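Side-chain contacts in CELL division protein FTSZ (Haloferax volcanii, PDB 4B46), which binds GTP as a tubulin-like GTPase and controls archaeal cell shape, being essential for the rod-shaped cells needed for efficient swimming: residues 88-93 / 125-130; 56-61 / 76-81. One frame throughout, in Å; residues are numbered along the deposited sequence.

Contact 1 (88-93 / 125-130); sequences GAIDSI and RIYTEP
Ile90 and Tyr127 meet across two backbones that stay well apart, their CA atoms 11.2 Å from each other at the nearest point. Ile90 opens a type I beta turn to Ile93, closed by the bond from Ile93 N to Ile90 O (2.9 Å); Tyr127 is the first residue beyond helix 111-126 to abandon helical backbone angles. The gap is spanned mainly by the long phenol of Tyr127. Its CG stands anti to the carbonyl carbon and beside the backbone N (chi1 -61°), and its side chain starts out toward segment 88-93. The phenol end arrives at the gamma methyl of Ile90: CG2 lies 3.3 Å from Tyr127 OH and 4.0 Å from Tyr127 CE2, approaching the ring at a slant. Ile90 CG2 is anti to its own backbone N, and this branch alone does the touching.

In the Rossmann-like GTPase domain shared with tubulin and FtsZ, helix 83-90 comes before strand 100-106 in the chain and helix 111-126 after it. Phe101 of that strand stacks with the Tyr127 ring, and within its own segment Ile126 CG1 lies over one face, 3.5 Å above the plane and toward the rim.

At the polar end, Tyr127 OH and Asp91 OD1 are 4.3 Å apart, too far for a direct bond, and both are hydrogen-bonded to NE2 of Gln87, one turn back on helix 83-90. A water in the plane of the ring, at its edge, supplies a second link; it sits 2.8 Å from Tyr127 OH and gives Asp91 OD1 a weak, long bond of 3.5 Å.

Contact 2 (56-61 / 76-81); sequences VLIGQS and AEIAEE
Water 2 sits between Ser61 and Glu81, 2.8 Å from Ser61 OG and 3.2 Å from Glu81 OE1, a possible acceptor, and so lies between the start of helix 60-63 and the end of helix 72-81. The other oxygen of that carboxylate, OE2, forms a salt bridge with Arg62, which also pairs with Glu77 one turn earlier; the shared guanidinium probably tempers the negative charge along this edge of the helix.

Apart from this water and carboxylate, the contact is apolar and buried. Ile58 and Ile78 cross at about a right angle, the delta methyl of Ile78 lying against the side of the Ile58 CG1-CD1 arm, 4.0 Å from Ile58 CD1 and 4.1 Å from Ile58 CG1. Both residues place CG1 between the backbone N and the carbonyl carbon (chi1 62° and 58°), and in each an extended chi2 carries the delta methyl outward to this meeting. Ile58 CD1 also rests against the helix backbone, 4.0 Å from Ala79 CA, while the Ala79 methyl points away from segment 56-61.

Gly59 brings the chains closest, its CA 5.0 Å from Ile78 CA and 3.8 Å from Ile78 CG2. Its positive phi of 74° suits glycine. It occupies the N-cap position of helix 60-63, and its N is hydrogen-bonded to Asp82 just beyond helix 72-81.

The edge strand 55-57 pairs with strand 31-38, Ile58 packs against Phe8 of strand 3-8 and Val86 of helix 83-90, and Ala79 reaches Val118 of helix 111-126.

In the fold
The contacts lie on successive helices of the chain, 72-81 in contact 2 and 83-90 in contact 1. Their centres are 18 Å apart, yet they touch directly where Ala89 CB packs 3.5 Å from Val56 CG2. Helix 111-126 also connects them: its C-terminal end leads into Tyr127 of contact 1, while Val118 along its length meets Ala79 of contact 2. Its N-terminal end carries Thr111, which binds GTP. Contact 2 is the one near the nucleotide, the side chain of Ile78 lying about 5 Å from that of Thr111 and about 8 Å from the bound GDP; contact 1 lies away from the nucleotide-binding residues.

Contact 1 (88-93 / 125-130)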
ATOM      1  N   GLY A  88      -8.444 -16.313 -13.967  1.00 25.51           N
ATOM      2  CA  GLY A  88      -8.061 -16.504 -15.350  1.00 25.96           C
ATOM      3  C   GLY A  88      -6.859 -15.650 -15.699  1.00 29.16           C
ATOM      4  O   GLY A  88      -5.892 -16.141 -16.279  1.00 29.91           O
ATOM      5  N   ALA A  89      -6.913 -14.376 -15.321  1.00 29.02           N
ATOM      6  CA  ALA A  89      -5.814 -13.433 -15.551  1.00 30.61           C
ATOM      7  C   ALA A  89      -4.586 -13.701 -14.686  1.00 34.24           C
ATOM      8  O   ALA A  89      -3.454 -13.509 -15.127  1.00 39.14           O
ATOM      9  CB  ALA A  89      -6.285 -12.023 -15.312  1.00 27.26           C
ATOM     10  N   ILE A  90      -4.817 -14.095 -13.440  1.00 27.32           N
ATOM     11  CA  ILE A  90      -3.732 -14.411 -12.525  1.00 25.13           C
ATOM     12  C   ILE A  90      -2.965 -15.653 -13.004  1.00 31.39           C
ATOM     13  O   ILE A  90      -1.758 -15.781 -12.771  1.00 32.75           O
ATOM     14  CB  ILE A  90      -4.263 -14.599 -11.089  1.00 27.74           C
ATOM     15  CG1 ILE A  90      -4.869 -13.288 -10.582  1.00 30.89           C
ATOM     16  CG2 ILE A  90      -3.156 -15.034 -10.143  1.00 31.20           C
ATOM     17  CD1 ILE A  90      -5.536 -13.411  -9.244  1.00 31.89           C
ATOM     18  N   ASP A  91      -3.656 -16.547 -13.708  1.00 27.20           N
ATOM     19  CA  ASP A  91      -3.023 -17.757 -14.226  1.00 31.11           C
ATOM     20  C   ASP A  91      -1.910 -17.491 -15.245  1.00 35.97           C
ATOM     21  O   ASP A  91      -1.152 -18.398 -15.591  1.00 38.41           O
ATOM     22  CB  ASP A  91      -4.068 -18.691 -14.838  1.00 32.07           C
ATOM     23  CG  ASP A  91      -4.876 -19.433 -13.791  1.00 33.02           C
ATOM     24  OD1 ASP A  91      -4.429 -19.505 -12.629  1.00 38.58           O
ATOM     25  OD2 ASP A  91      -5.960 -19.948 -14.139  1.00 37.95           O
ATOM     26  N   SER A  92      -1.817 -16.256 -15.725  1.00 40.73           N
ATOM     27  CA  SER A  92      -0.782 -15.889 -16.687  1.00 45.60           C
ATOM     28  C   SER A  92       0.443 -15.297 -15.984  1.00 48.19           C
ATOM     29  O   SER A  92       1.520 -15.182 -16.573  1.00 54.57           O
ATOM     30  CB  SER A  92      -1.337 -14.914 -17.723  1.00 53.25           C
ATOM     31  OG  SER A  92      -2.481 -15.457 -18.365  1.00 60.52           O
ATOM     32  N   ILE A  93       0.268 -14.936 -14.716  1.00 41.78           N
ATOM     33  CA  ILE A  93       1.351 -14.423 -13.882  1.00 43.01           C
ATOM     34  C   ILE A  93       2.335 -15.520 -13.486  1.00 43.64           C
ATOM     35  O   ILE A  93       1.925 -16.573 -13.009  1.00 41.03           O
ATOM     36  CB  ILE A  93       0.778 -13.817 -12.586  1.00 39.74           C
ATOM     37  CG1 ILE A  93       0.019 -12.528 -12.896  1.00 38.28           C
ATOM     38  CG2 ILE A  93       1.875 -13.585 -11.549  1.00 46.68           C
ATOM     39  CD1 ILE A  93      -0.669 -11.928 -11.688  1.00 38.62           C
ATOM     40  N   ARG A 125      -5.937 -18.800  -0.194  1.00 17.88           N
ATOM     41  CA  ARG A 125      -6.485 -20.144  -0.252  1.00 22.03           C
ATOM     42  C   ARG A 125      -5.741 -21.032  -1.254  1.00 21.82           C
ATOM     43  O   ARG A 125      -5.647 -22.247  -1.071  1.00 21.18           O
ATOM     44  CB  ARG A 125      -7.961 -20.061  -0.634  1.00 30.12           C
ATOM     45  CG  ARG A 125      -8.867 -20.935   0.179  1.00 43.88           C
ATOM     46  CD  ARG A 125     -10.310 -20.449   0.082  1.00 48.49           C
ATOM     47  NE  ARG A 125     -11.229 -21.397   0.695  1.00 46.69           N
ATOM     48  CZ  ARG A 125     -12.019 -22.211   0.012  1.00 51.07           C
ATOM     49  NH1 ARG A 125     -12.021 -22.175  -1.315  1.00 53.16           N
ATOM     50  NH2 ARG A 125     -12.818 -23.049   0.656  1.00 58.47           N
ATOM     51  N   ILE A 126      -5.225 -20.433  -2.321  1.00 21.76           N
ATOM     52  CA  ILE A 126      -4.600 -21.234  -3.371  1.00 24.66           C
ATOM     53  C   ILE A 126      -3.083 -21.057  -3.480  1.00 22.28           C
ATOM     54  O   ILE A 126      -2.402 -21.933  -4.014  1.00 23.45           O
ATOM     55  CB  ILE A 126      -5.273 -21.021  -4.760  1.00 28.51           C
ATOM     56  CG1 ILE A 126      -4.715 -19.778  -5.449  1.00 38.87           C
ATOM     57  CG2 ILE A 126      -6.804 -20.933  -4.620  1.00 26.83           C
ATOM     58  CD1 ILE A 126      -5.413 -19.453  -6.752  1.00 44.07           C
ATOM     59  N   TYR A 127      -2.558 -19.936  -2.980  1.00 19.94           N
ATOM     60  CA  TYR A 127      -1.116 -19.694  -3.011  1.00 24.59           C
ATOM     61  C   TYR A 127      -0.530 -19.678  -1.603  1.00 24.92           C
ATOM     62  O   TYR A 127      -1.242 -19.431  -0.633  1.00 22.65           O
ATOM     63  CB  TYR A 127      -0.782 -18.370  -3.709  1.00 17.88           C
ATOM     64  CG  TYR A 127      -1.220 -18.304  -5.151  1.00 21.65           C
ATOM     65  CD1 TYR A 127      -0.680 -19.163  -6.105  1.00 23.66           C
ATOM     66  CD2 TYR A 127      -2.170 -17.379  -5.565  1.00 26.77           C
ATOM     67  CE1 TYR A 127      -1.084 -19.108  -7.430  1.00 25.87           C
ATOM     68  CE2 TYR A 127      -2.579 -17.311  -6.883  1.00 27.56           C
ATOM     69  CZ  TYR A 127      -2.033 -18.172  -7.811  1.00 26.07           C
ATOM     70  OH  TYR A 127      -2.442 -18.099  -9.118  1.00 25.97           O
ATOM     71  N   THR A 128       0.770 -19.932  -1.502  1.00 25.40           N
ATOM     72  CA  THR A 128       1.440 -19.960  -0.206  1.00 22.03           C
ATOM     73  C   THR A 128       2.341 -18.751   0.044  1.00 25.73           C
ATOM     74  O   THR A 128       2.862 -18.593   1.143  1.00 22.90           O
ATOM     75  CB  THR A 128       2.255 -21.259  -0.015  1.00 26.23           C
ATOM     76  OG1 THR A 128       3.116 -21.453  -1.143  1.00 24.88           O
ATOM     77  CG2 THR A 128       1.326 -22.457   0.104  1.00 27.79           C
ATOM     78  N   GLU A 129       2.540 -17.907  -0.963  1.00 21.54           N
ATOM     79  CA  GLU A 129       3.283 -16.661  -0.755  1.00 18.46           C
ATOM     80  C   GLU A 129       2.448 -15.701   0.103  1.00 20.65           C
ATOM     81  O   GLU A 129       1.225 -15.807   0.124  1.00 19.99           O
ATOM     82  CB  GLU A 129       3.611 -15.985  -2.094  1.00 24.58           C
ATOM     83  CG  GLU A 129       4.638 -16.718  -2.954  1.00 30.80           C
ATOM     84  CD  GLU A 129       4.008 -17.740  -3.875  1.00 30.61           C
ATOM     85  OE1 GLU A 129       2.770 -17.909  -3.817  1.00 28.27           O
ATOM     86  OE2 GLU A 129       4.756 -18.360  -4.665  1.00 31.32           O
ATOM     87  N   PRO A 130       3.103 -14.765   0.812  1.00 14.96           N
ATOM     88  CA  PRO A 130       2.329 -13.774   1.585  1.00 14.13           C
ATOM     89  C   PRO A 130       1.396 -12.952   0.697  1.00 18.03           C
ATOM     90  O   PRO A 130       1.743 -12.657  -0.448  1.00 18.92           O
ATOM     91  CB  PRO A 130       3.412 -12.857   2.171  1.00 16.09           C
ATOM     92  CG  PRO A 130       4.662 -13.692   2.192  1.00 17.05           C
ATOM     93  CD  PRO A 130       4.557 -14.590   0.978  1.00 19.49           C
TER
HETATM   94  O   HOH W   1      -1.587 -20.168 -10.775  1.00 45.27           O

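Contact 2 (56-61 / 76-81)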
ATOM      1  N   VAL A  56      -9.308  -7.024 -16.027  1.00 23.94           N
ATOM      2  CA  VAL A  56     -10.430  -7.945 -15.926  1.00 20.12           C
ATOM      3  C   VAL A  56     -11.711  -7.219 -15.564  1.00 22.40           C
ATOM      4  O   VAL A  56     -11.792  -6.581 -14.515  1.00 19.12           O
ATOM      5  CB  VAL A  56     -10.195  -9.020 -14.852  1.00 21.09           C
ATOM      6  CG1 VAL A  56     -11.267 -10.109 -14.952  1.00 22.99           C
ATOM      7  CG2 VAL A  56      -8.814  -9.616 -14.990  1.00 20.29           C
ATOM      8  N   LEU A  57     -12.707  -7.331 -16.438  1.00 21.97           N
ATOM      9  CA  LEU A  57     -14.039  -6.810 -16.162  1.00 21.27           C
ATOM     10  C   LEU A  57     -14.897  -7.887 -15.502  1.00 24.40           C
ATOM     11  O   LEU A  57     -15.111  -8.951 -16.072  1.00 29.08           O
ATOM     12  CB  LEU A  57     -14.696  -6.348 -17.464  1.00 23.16           C
ATOM     13  CG  LEU A  57     -16.067  -5.675 -17.375  1.00 24.54           C
ATOM     14  CD1 LEU A  57     -15.952  -4.348 -16.624  1.00 21.79           C
ATOM     15  CD2 LEU A  57     -16.641  -5.474 -18.781  1.00 24.21           C
ATOM     16  N   ILE A  58     -15.392  -7.610 -14.302  1.00 18.14           N
ATOM     17  CA  ILE A  58     -16.275  -8.543 -13.614  1.00 18.32           C
ATOM     18  C   ILE A  58     -17.661  -7.937 -13.419  1.00 19.09           C
ATOM     19  O   ILE A  58     -17.876  -6.744 -13.636  1.00 22.78           O
ATOM     20  CB  ILE A  58     -15.728  -8.960 -12.229  1.00 18.12           C
ATOM     21  CG1 ILE A  58     -15.600  -7.743 -11.311  1.00 17.63           C
ATOM     22  CG2 ILE A  58     -14.368  -9.660 -12.368  1.00 23.54           C
ATOM     23  CD1 ILE A  58     -15.241  -8.094  -9.867  1.00 20.18           C
ATOM     24  N   GLY A  59     -18.603  -8.776 -13.005  1.00 22.09           N
ATOM     25  CA  GLY A  59     -19.937  -8.306 -12.684  1.00 24.05           C
ATOM     26  C   GLY A  59     -20.779  -7.955 -13.893  1.00 26.80           C
ATOM     27  O   GLY A  59     -21.812  -7.293 -13.755  1.00 27.04           O
ATOM     28  N   GLN A  60     -20.359  -8.390 -15.076  1.00 23.36           N
ATOM     29  CA  GLN A  60     -21.086  -8.025 -16.292  1.00 25.78           C
ATOM     30  C   GLN A  60     -22.563  -8.433 -16.222  1.00 28.27           C
ATOM     31  O   GLN A  60     -23.449  -7.684 -16.659  1.00 25.51           O
ATOM     32  CB  GLN A  60     -20.430  -8.645 -17.530  1.00 32.67           C
ATOM     33  CG  GLN A  60     -18.979  -8.260 -17.744  1.00 35.73           C
ATOM     34  CD  GLN A  60     -18.006  -9.338 -17.280  1.00 42.17           C
ATOM     35  OE1 GLN A  60     -18.128  -9.884 -16.176  1.00 36.23           O
ATOM     36  NE2 GLN A  60     -17.031  -9.649 -18.127  1.00 41.68           N
ATOM     37  N   SER A  61     -22.828  -9.611 -15.662  1.00 23.76           N
ATOM     38  CA  SER A  61     -24.196 -10.112 -15.570  1.00 32.68           C
ATOM     39  C   SER A  61     -25.074  -9.282 -14.628  1.00 32.35           C
ATOM     40  O   SER A  61     -26.301  -9.371 -14.693  1.00 32.69           O
ATOM     41  CB  SER A  61     -24.200 -11.568 -15.111  1.00 31.05           C
ATOM     42  OG  SER A  61     -23.808 -11.654 -13.748  1.00 35.65           O
ATOM     43  N   ALA A  76     -18.857  -7.046  -3.262  1.00 15.31           N
ATOM     44  CA  ALA A  76     -18.413  -8.316  -2.716  1.00 17.19           C
ATOM     45  C   ALA A  76     -19.085  -9.497  -3.437  1.00 19.18           C
ATOM     46  O   ALA A  76     -18.450 -10.511  -3.702  1.00 20.71           O
ATOM     47  CB  ALA A  76     -18.691  -8.378  -1.215  1.00 16.07           C
ATOM     48  N   GLU A  77     -20.367  -9.364  -3.742  1.00 17.80           N
ATOM     49  CA  GLU A  77     -21.089 -10.432  -4.431  1.00 21.54           C
ATOM     50  C   GLU A  77     -20.544 -10.698  -5.834  1.00 23.34           C
ATOM     51  O   GLU A  77     -20.383 -11.859  -6.234  1.00 19.93           O
ATOM     52  CB  GLU A  77     -22.595 -10.124  -4.481  1.00 20.25           C
ATOM     53  CG  GLU A  77     -23.302 -10.353  -3.152  1.00 23.89           C
ATOM     54  CD  GLU A  77     -24.721  -9.794  -3.137  1.00 39.46           C
ATOM     55  OE1 GLU A  77     -25.157  -9.240  -4.166  1.00 38.08           O
ATOM     56  OE2 GLU A  77     -25.396  -9.905  -2.093  1.00 44.76           O
ATOM     57  N   ILE A  78     -20.243  -9.640  -6.585  1.00 17.37           N
ATOM     58  CA  ILE A  78     -19.732  -9.856  -7.943  1.00 19.49           C
ATOM     59  C   ILE A  78     -18.322 -10.421  -7.925  1.00 20.10           C
ATOM     60  O   ILE A  78     -17.973 -11.247  -8.771  1.00 19.64           O
ATOM     61  CB  ILE A  78     -19.792  -8.598  -8.849  1.00 20.44           C
ATOM     62  CG1 ILE A  78     -19.006  -7.441  -8.242  1.00 25.64           C
ATOM     63  CG2 ILE A  78     -21.259  -8.205  -9.142  1.00 21.27           C
ATOM     64  CD1 ILE A  78     -18.763  -6.292  -9.214  1.00 27.19           C
ATOM     65  N   ALA A  79     -17.511  -9.993  -6.959  1.00 18.55           N
ATOM     66  CA  ALA A  79     -16.177 -10.557  -6.812  1.00 16.88           C
ATOM     67  C   ALA A  79     -16.249 -12.052  -6.513  1.00 17.92           C
ATOM     68  O   ALA A  79     -15.442 -12.840  -7.019  1.00 20.44           O
ATOM     69  CB  ALA A  79     -15.383  -9.813  -5.708  1.00 15.27           C
ATOM     70  N   GLU A  80     -17.206 -12.449  -5.685  1.00 17.03           N
ATOM     71  CA  GLU A  80     -17.360 -13.864  -5.371  1.00 26.20           C
ATOM     72  C   GLU A  80     -17.876 -14.673  -6.559  1.00 25.93           C
ATOM     73  O   GLU A  80     -17.401 -15.771  -6.807  1.00 19.37           O
ATOM     74  CB  GLU A  80     -18.257 -14.059  -4.146  1.00 29.18           C
ATOM     75  CG  GLU A  80     -17.632 -13.473  -2.886  1.00 35.96           C
ATOM     76  CD  GLU A  80     -18.295 -13.938  -1.611  1.00 45.69           C
ATOM     77  OE1 GLU A  80     -19.530 -14.119  -1.607  1.00 45.94           O
ATOM     78  OE2 GLU A  80     -17.573 -14.126  -0.608  1.00 47.89           O
ATOM     79  N   GLU A  81     -18.836 -14.118  -7.297  1.00 25.72           N
ATOM     80  CA  GLU A  81     -19.441 -14.814  -8.431  1.00 26.98           C
ATOM     81  C   GLU A  81     -18.436 -14.947  -9.559  1.00 26.92           C
ATOM     82  O   GLU A  81     -18.366 -15.981 -10.231  1.00 24.82           O
ATOM     83  CB  GLU A  81     -20.672 -14.043  -8.936  1.00 34.37           C
ATOM     84  CG  GLU A  81     -21.840 -14.032  -7.966  1.00 44.33           C
ATOM     85  CD  GLU A  81     -22.860 -12.924  -8.244  1.00 52.06           C
ATOM     86  OE1 GLU A  81     -22.638 -12.079  -9.149  1.00 44.32           O
ATOM     87  OE2 GLU A  81     -23.891 -12.902  -7.540  1.00 55.67           O
TER
HETATM   88  O   HOH W   2     -21.690 -11.005 -11.986  1.00 34.52           O